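LAO/AO transport system kinase (PDB 2P67) is a P-loop protein of the MeaB GTPase family, built on a parallel beta sheet flanked by helices. Local coordinates at residues A[228-240]-A[254-267]. Residues are numbered along the deposited sequence; the frame is centred on the assembly and turned at random.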
loop_
_atom_site.group_PDB
_atom_site.type_symbol
_atom_site.label_atom_id
_atom_site.label_comp_id
_atom_site.label_asym_id
_atom_site.label_seq_id
_atom_site.Cartn_x
_atom_site.Cartn_y
_atom_site.Cartn_z
ATOM N N ARG A 228 11.163 -9.942 5.485
ATOM C CA ARG A 228 12.132 -9.037 4.866
ATOM C C ARG A 228 11.574 -8.330 3.623
ATOM O O ARG A 228 10.949 -8.955 2.740
ATOM C CB ARG A 228 13.414 -9.785 4.492
ATOM C CG ARG A 228 14.205 -10.310 5.702
ATOM C CD ARG A 228 15.420 -11.094 5.216
ATOM N NE ARG A 228 16.220 -11.650 6.310
ATOM C CZ ARG A 228 17.420 -12.217 6.143
ATOM N NH1 ARG A 228 17.960 -12.291 4.926
ATOM N NH2 ARG A 228 18.098 -12.716 7.192
ATOM N N LYS A 229 11.814 -7.030 3.570
ATOM C CA LYS A 229 11.570 -6.239 2.363
ATOM C C LYS A 229 12.354 -6.843 1.171
ATOM O O LYS A 229 11.805 -7.007 0.054
ATOM C CB LYS A 229 11.989 -4.787 2.637
ATOM C CG LYS A 229 12.053 -3.860 1.379
ATOM C CD LYS A 229 12.657 -2.494 1.796
ATOM C CE LYS A 229 12.771 -1.524 0.641
ATOM N NZ LYS A 229 13.578 -0.293 1.016
ATOM N N TYR A 230 13.623 -7.171 1.419
ATOM C CA TYR A 230 14.474 -7.907 0.477
ATOM C C TYR A 230 14.953 -9.218 1.111
ATOM O O TYR A 230 15.548 -9.194 2.196
ATOM C CB TYR A 230 15.730 -7.093 0.174
ATOM C CG TYR A 230 15.497 -5.730 -0.428
ATOM C CD1 TYR A 230 14.812 -5.590 -1.638
ATOM C CD2 TYR A 230 15.974 -4.579 0.208
ATOM C CE1 TYR A 230 14.617 -4.327 -2.211
ATOM C CE2 TYR A 230 15.786 -3.316 -0.348
ATOM C CZ TYR A 230 15.110 -3.200 -1.559
ATOM O OH TYR A 230 14.943 -1.936 -2.082
ATOM N N ASP A 231 14.781 -10.341 0.409
ATOM C CA ASP A 231 15.260 -11.648 0.866
ATOM C C ASP A 231 16.727 -11.585 1.325
ATOM O O ASP A 231 17.129 -12.224 2.290
ATOM C CB ASP A 231 15.092 -12.684 -0.264
ATOM C CG ASP A 231 13.679 -12.685 -0.872
ATOM O OD1 ASP A 231 12.701 -12.378 -0.153
ATOM O OD2 ASP A 231 13.545 -12.996 -2.080
ATOM N N GLU A 232 17.525 -10.806 0.588
ATOM C CA GLU A 232 18.974 -10.673 0.787
ATOM C C GLU A 232 19.413 -9.935 2.062
ATOM O O GLU A 232 20.580 -9.987 2.412
ATOM C CB GLU A 232 19.583 -9.902 -0.396
ATOM C CG GLU A 232 19.489 -10.583 -1.749
ATOM C CD GLU A 232 18.181 -10.329 -2.494
ATOM O OE1 GLU A 232 17.242 -9.708 -1.942
ATOM O OE2 GLU A 232 18.093 -10.769 -3.663
ATOM N N TRP A 233 18.485 -9.217 2.707
ATOM C CA TRP A 233 18.838 -8.242 3.765
ATOM C C TRP A 233 17.917 -8.261 4.989
ATOM O O TRP A 233 16.716 -7.997 4.872
ATOM C CB TRP A 233 18.870 -6.823 3.157
ATOM C CG TRP A 233 19.312 -5.698 4.094
ATOM C CD1 TRP A 233 18.514 -4.711 4.601
ATOM C CD2 TRP A 233 20.627 -5.460 4.624
ATOM N NE1 TRP A 233 19.251 -3.873 5.409
ATOM C CE2 TRP A 233 20.545 -4.314 5.443
ATOM C CE3 TRP A 233 21.872 -6.106 4.485
ATOM C CZ2 TRP A 233 21.662 -3.780 6.110
ATOM C CZ3 TRP A 233 22.991 -5.572 5.152
ATOM C CH2 TRP A 233 22.873 -4.412 5.941
ATOM N N GLN A 234 18.469 -8.592 6.163
ATOM C CA GLN A 234 17.752 -8.326 7.411
ATOM C C GLN A 234 18.010 -6.858 7.752
ATOM O O GLN A 234 19.171 -6.463 7.919
ATOM C CB GLN A 234 18.224 -9.216 8.585
ATOM C CG GLN A 234 17.164 -9.255 9.734
ATOM C CD GLN A 234 15.954 -10.162 9.396
ATOM O OE1 GLN A 234 16.122 -11.324 9.016
ATOM N NE2 GLN A 234 14.745 -9.628 9.520
ATOM N N PRO A 235 16.939 -6.031 7.824
ATOM C CA PRO A 235 17.149 -4.626 8.222
ATOM C C PRO A 235 17.896 -4.513 9.552
ATOM O O PRO A 235 17.686 -5.340 10.457
ATOM C CB PRO A 235 15.721 -4.079 8.362
ATOM C CG PRO A 235 14.908 -4.924 7.400
ATOM C CD PRO A 235 15.527 -6.309 7.501
ATOM N N ARG A 236 18.759 -3.507 9.675
ATOM C CA ARG A 236 19.561 -3.324 10.890
ATOM C C ARG A 236 19.162 -2.051 11.592
ATOM O O ARG A 236 18.738 -1.082 10.946
ATOM C CB ARG A 236 21.053 -3.254 10.567
ATOM C CG ARG A 236 21.595 -4.496 9.887
ATOM C CD ARG A 236 23.097 -4.367 9.638
ATOM N NE ARG A 236 23.581 -5.517 8.885
ATOM C CZ ARG A 236 24.819 -5.654 8.427
ATOM N NH1 ARG A 236 25.736 -4.730 8.703
ATOM N NH2 ARG A 236 25.138 -6.730 7.710
ATOM N N VAL A 237 19.291 -2.059 12.917
ATOM C CA VAL A 237 18.962 -0.912 13.737
ATOM C C VAL A 237 20.217 -0.570 14.536
ATOM O O VAL A 237 20.702 -1.399 15.334
ATOM C CB VAL A 237 17.772 -1.195 14.688
ATOM C CG1 VAL A 237 17.365 0.076 15.443
ATOM C CG2 VAL A 237 16.577 -1.752 13.902
ATOM N N LEU A 238 20.732 0.633 14.301
ATOM C CA LEU A 238 21.978 1.081 14.921
ATOM C C LEU A 238 21.748 2.349 15.734
ATOM O O LEU A 238 20.749 3.019 15.561
ATOM C CB LEU A 238 23.064 1.306 13.863
ATOM C CG LEU A 238 23.427 0.107 12.974
ATOM C CD1 LEU A 238 24.596 0.423 12.061
ATOM C CD2 LEU A 238 23.735 -1.121 13.815
ATOM N N THR A 239 22.670 2.654 16.643
ATOM C CA THR A 239 22.611 3.910 17.375
ATOM C C THR A 239 23.907 4.679 17.130
ATOM O O THR A 239 24.949 4.090 16.780
ATOM C CB THR A 239 22.459 3.706 18.901
ATOM O OG1 THR A 239 23.690 3.176 19.413
ATOM C CG2 THR A 239 21.248 2.778 19.256
ATOM N N CYS A 240 23.840 5.995 17.331
ATOM C CA CYS A 240 25.011 6.854 17.156
ATOM C C CYS A 240 24.898 8.099 18.010
ATOM O O CYS A 240 23.842 8.391 18.559
ATOM C CB CYS A 240 25.222 7.230 15.680
ATOM S SG CYS A 240 23.911 8.216 14.918
ATOM N N ALA A 254 27.452 -0.421 7.566
ATOM C CA ALA A 254 26.209 -1.152 7.367
ATOM C C ALA A 254 25.638 -0.879 5.975
ATOM O O ALA A 254 25.112 -1.783 5.331
ATOM C CB ALA A 254 25.195 -0.802 8.444
ATOM N N ILE A 255 25.722 0.375 5.529
ATOM C CA ILE A 255 25.304 0.740 4.173
ATOM C C ILE A 255 26.108 -0.031 3.130
ATOM O O ILE A 255 25.539 -0.538 2.162
ATOM C CB ILE A 255 25.361 2.283 3.930
ATOM C CG1 ILE A 255 24.278 2.971 4.776
ATOM C CG2 ILE A 255 25.149 2.617 2.419
ATOM C CD1 ILE A 255 24.478 4.464 5.074
ATOM N N ILE A 256 27.418 -0.122 3.327
ATOM C CA ILE A 256 28.268 -0.918 2.434
ATOM C C ILE A 256 27.837 -2.399 2.444
ATOM O O ILE A 256 27.729 -3.014 1.393
ATOM C CB ILE A 256 29.774 -0.735 2.756
ATOM C CG1 ILE A 256 30.197 0.701 2.424
ATOM C CG2 ILE A 256 30.622 -1.748 1.960
ATOM C CD1 ILE A 256 31.523 1.101 3.028
ATOM N N ASP A 257 27.552 -2.942 3.631
ATOM C CA ASP A 257 27.049 -4.314 3.783
ATOM C C ASP A 257 25.731 -4.528 3.012
ATOM O O ASP A 257 25.533 -5.551 2.343
ATOM C CB ASP A 257 26.853 -4.640 5.278
ATOM C CG ASP A 257 28.172 -4.883 6.024
ATOM O OD1 ASP A 257 29.252 -5.011 5.381
ATOM O OD2 ASP A 257 28.129 -4.933 7.277
ATOM N N PHE A 258 24.839 -3.543 3.096
ATOM C CA PHE A 258 23.593 -3.541 2.311
ATOM C C PHE A 258 23.890 -3.627 0.802
ATOM O O PHE A 258 23.313 -4.459 0.092
ATOM C CB PHE A 258 22.763 -2.276 2.641
ATOM C CG PHE A 258 21.525 -2.107 1.775
ATOM C CD1 PHE A 258 20.288 -2.631 2.188
ATOM C CD2 PHE A 258 21.593 -1.410 0.550
ATOM C CE1 PHE A 258 19.125 -2.486 1.396
ATOM C CE2 PHE A 258 20.434 -1.268 -0.256
ATOM C CZ PHE A 258 19.196 -1.793 0.177
ATOM N N LYS A 259 24.772 -2.746 0.326
ATOM C CA LYS A 259 25.174 -2.708 -1.094
ATOM C C LYS A 259 25.745 -4.044 -1.547
ATOM O O LYS A 259 25.346 -4.564 -2.580
ATOM C CB LYS A 259 26.196 -1.597 -1.361
ATOM C CG LYS A 259 26.504 -1.445 -2.868
ATOM C CD LYS A 259 27.215 -0.126 -3.202
ATOM C CE LYS A 259 27.226 0.074 -4.732
ATOM N NZ LYS A 259 27.760 1.398 -5.192
ATOM N N THR A 260 26.653 -4.607 -0.750
ATOM C CA THR A 260 27.182 -5.967 -0.968
ATOM C C THR A 260 26.088 -7.035 -1.082
ATOM O O THR A 260 26.057 -7.815 -2.039
ATOM C CB THR A 260 28.176 -6.341 0.176
ATOM O OG1 THR A 260 29.221 -5.374 0.191
ATOM C CG2 THR A 260 28.779 -7.727 -0.053
ATOM N N ALA A 261 25.158 -7.049 -0.129
ATOM C CA ALA A 261 24.106 -8.054 -0.121
ATOM C C ALA A 261 23.175 -7.977 -1.336
ATOM O O ALA A 261 22.768 -9.008 -1.899
ATOM C CB ALA A 261 23.310 -7.954 1.156
ATOM N N LEU A 262 22.803 -6.761 -1.724
ATOM C CA LEU A 262 21.861 -6.596 -2.829
ATOM C C LEU A 262 22.534 -6.749 -4.185
ATOM O O LEU A 262 21.912 -7.249 -5.128
ATOM C CB LEU A 262 21.125 -5.251 -2.744
ATOM C CG LEU A 262 19.749 -5.370 -2.078
ATOM C CD1 LEU A 262 19.995 -5.567 -0.573
ATOM C CD2 LEU A 262 18.908 -4.134 -2.339
ATOM N N THR A 263 23.791 -6.329 -4.286
ATOM C CA THR A 263 24.505 -6.471 -5.573
ATOM C C THR A 263 24.953 -7.895 -5.868
ATOM O O THR A 263 25.104 -8.250 -7.041
ATOM C CB THR A 263 25.687 -5.484 -5.764
ATOM O OG1 THR A 263 26.696 -5.734 -4.788
ATOM C CG2 THR A 263 25.201 -4.029 -5.653
ATOM N N ALA A 264 25.140 -8.709 -4.821
ATOM C CA ALA A 264 25.517 -10.135 -4.991
ATOM C C ALA A 264 24.533 -10.936 -5.855
ATOM O O ALA A 264 24.931 -11.817 -6.631
ATOM C CB ALA A 264 25.723 -10.810 -3.631
ATOM N N SER A 265 23.251 -10.604 -5.753
ATOM C CA SER A 265 22.208 -11.310 -6.472
ATOM C C SER A 265 21.734 -10.541 -7.696
ATOM O O SER A 265 20.849 -11.009 -8.386
ATOM C CB SER A 265 21.009 -11.503 -5.547
ATOM O OG SER A 265 20.562 -10.232 -5.100
ATOM N N GLY A 266 22.292 -9.354 -7.931
ATOM C CA GLY A 266 21.783 -8.455 -8.981
ATOM C C GLY A 266 20.478 -7.749 -8.616
ATOM O O GLY A 266 19.806 -7.185 -9.485
ATOM N N ARG A 267 20.121 -7.777 -7.328
ATOM C CA ARG A 267 18.856 -7.194 -6.880
ATOM C C ARG A 267 18.860 -5.666 -6.938
ATOM O O ARG A 267 17.832 -5.073 -7.245
ATOM C CB ARG A 267 18.460 -7.703 -5.478
ATOM C CG ARG A 267 17.175 -7.099 -4.858
ATOM C CD ARG A 267 15.885 -7.266 -5.686
ATOM N NE ARG A 267 14.696 -6.972 -4.877
ATOM C CZ ARG A 267 13.526 -6.518 -5.334
ATOM N NH1 ARG A 267 13.333 -6.266 -6.621
ATOM N NH2 ARG A 267 12.530 -6.303 -4.483
#
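Trp-233 lays its indole against the helix around Phe-258, with the edge of the phenyl ring turned into the indole face. The planes stand at 85°, an edge-to-face pair in which Phe-258 CD1 comes within 3.6 Å of Trp-233 CD1. On the same residue CB sits over the six-membered ring, a CH-pi contact, so Phe-258 meets the five-membered ring with its ring edge and the six-membered ring with its CB. With CG anti to the backbone N (chi1 -176°), Trp-233 reaches the helix backbone, its CZ3 lying 3.4 Å from Phe-258 N; the indole N-H is taken by the carbonyl of Asp-197.

Tyr-230 extends the cluster beside Phe-258. One ring face receives Leu-262 CD2, 3.9 Å from the ring centroid, while Lys-229 CG of its own segment covers the opposite face. In the conformer given, Arg-267 NE approaches Tyr-230 CD1, with the guanidinium almost perpendicular to the ring, and Gln-274 accepts a hydrogen bond from its NH1.

Polar contacts flank this aromatic centre. Arg-236, extended from CG to NE, sends NH1 to Asp-257 OD2 at 2.8 Å, a nearly straight salt bridge (163°) on the anti lone pair and in the guanidinium plane; Trp-233 CH2 lies over a face of that guanidinium. Toward the helix C-terminus, the Glu-232 chain bends at chi2 and OE2 accepts from Ser-265 OG at 2.9 Å, from above the carboxylate plane. Gly-266 closes the helix there in a Schellman motif.

The pairing joins helix 248-264 to the edge strand 236-239 and the loop before it. The larger share of the buried surface is apolar, though the Glu-232 chain also contributes, while the Arg-236 to Asp-257 salt bridge and the Ser-265 to Glu-232 bond probably set the register at its two ends.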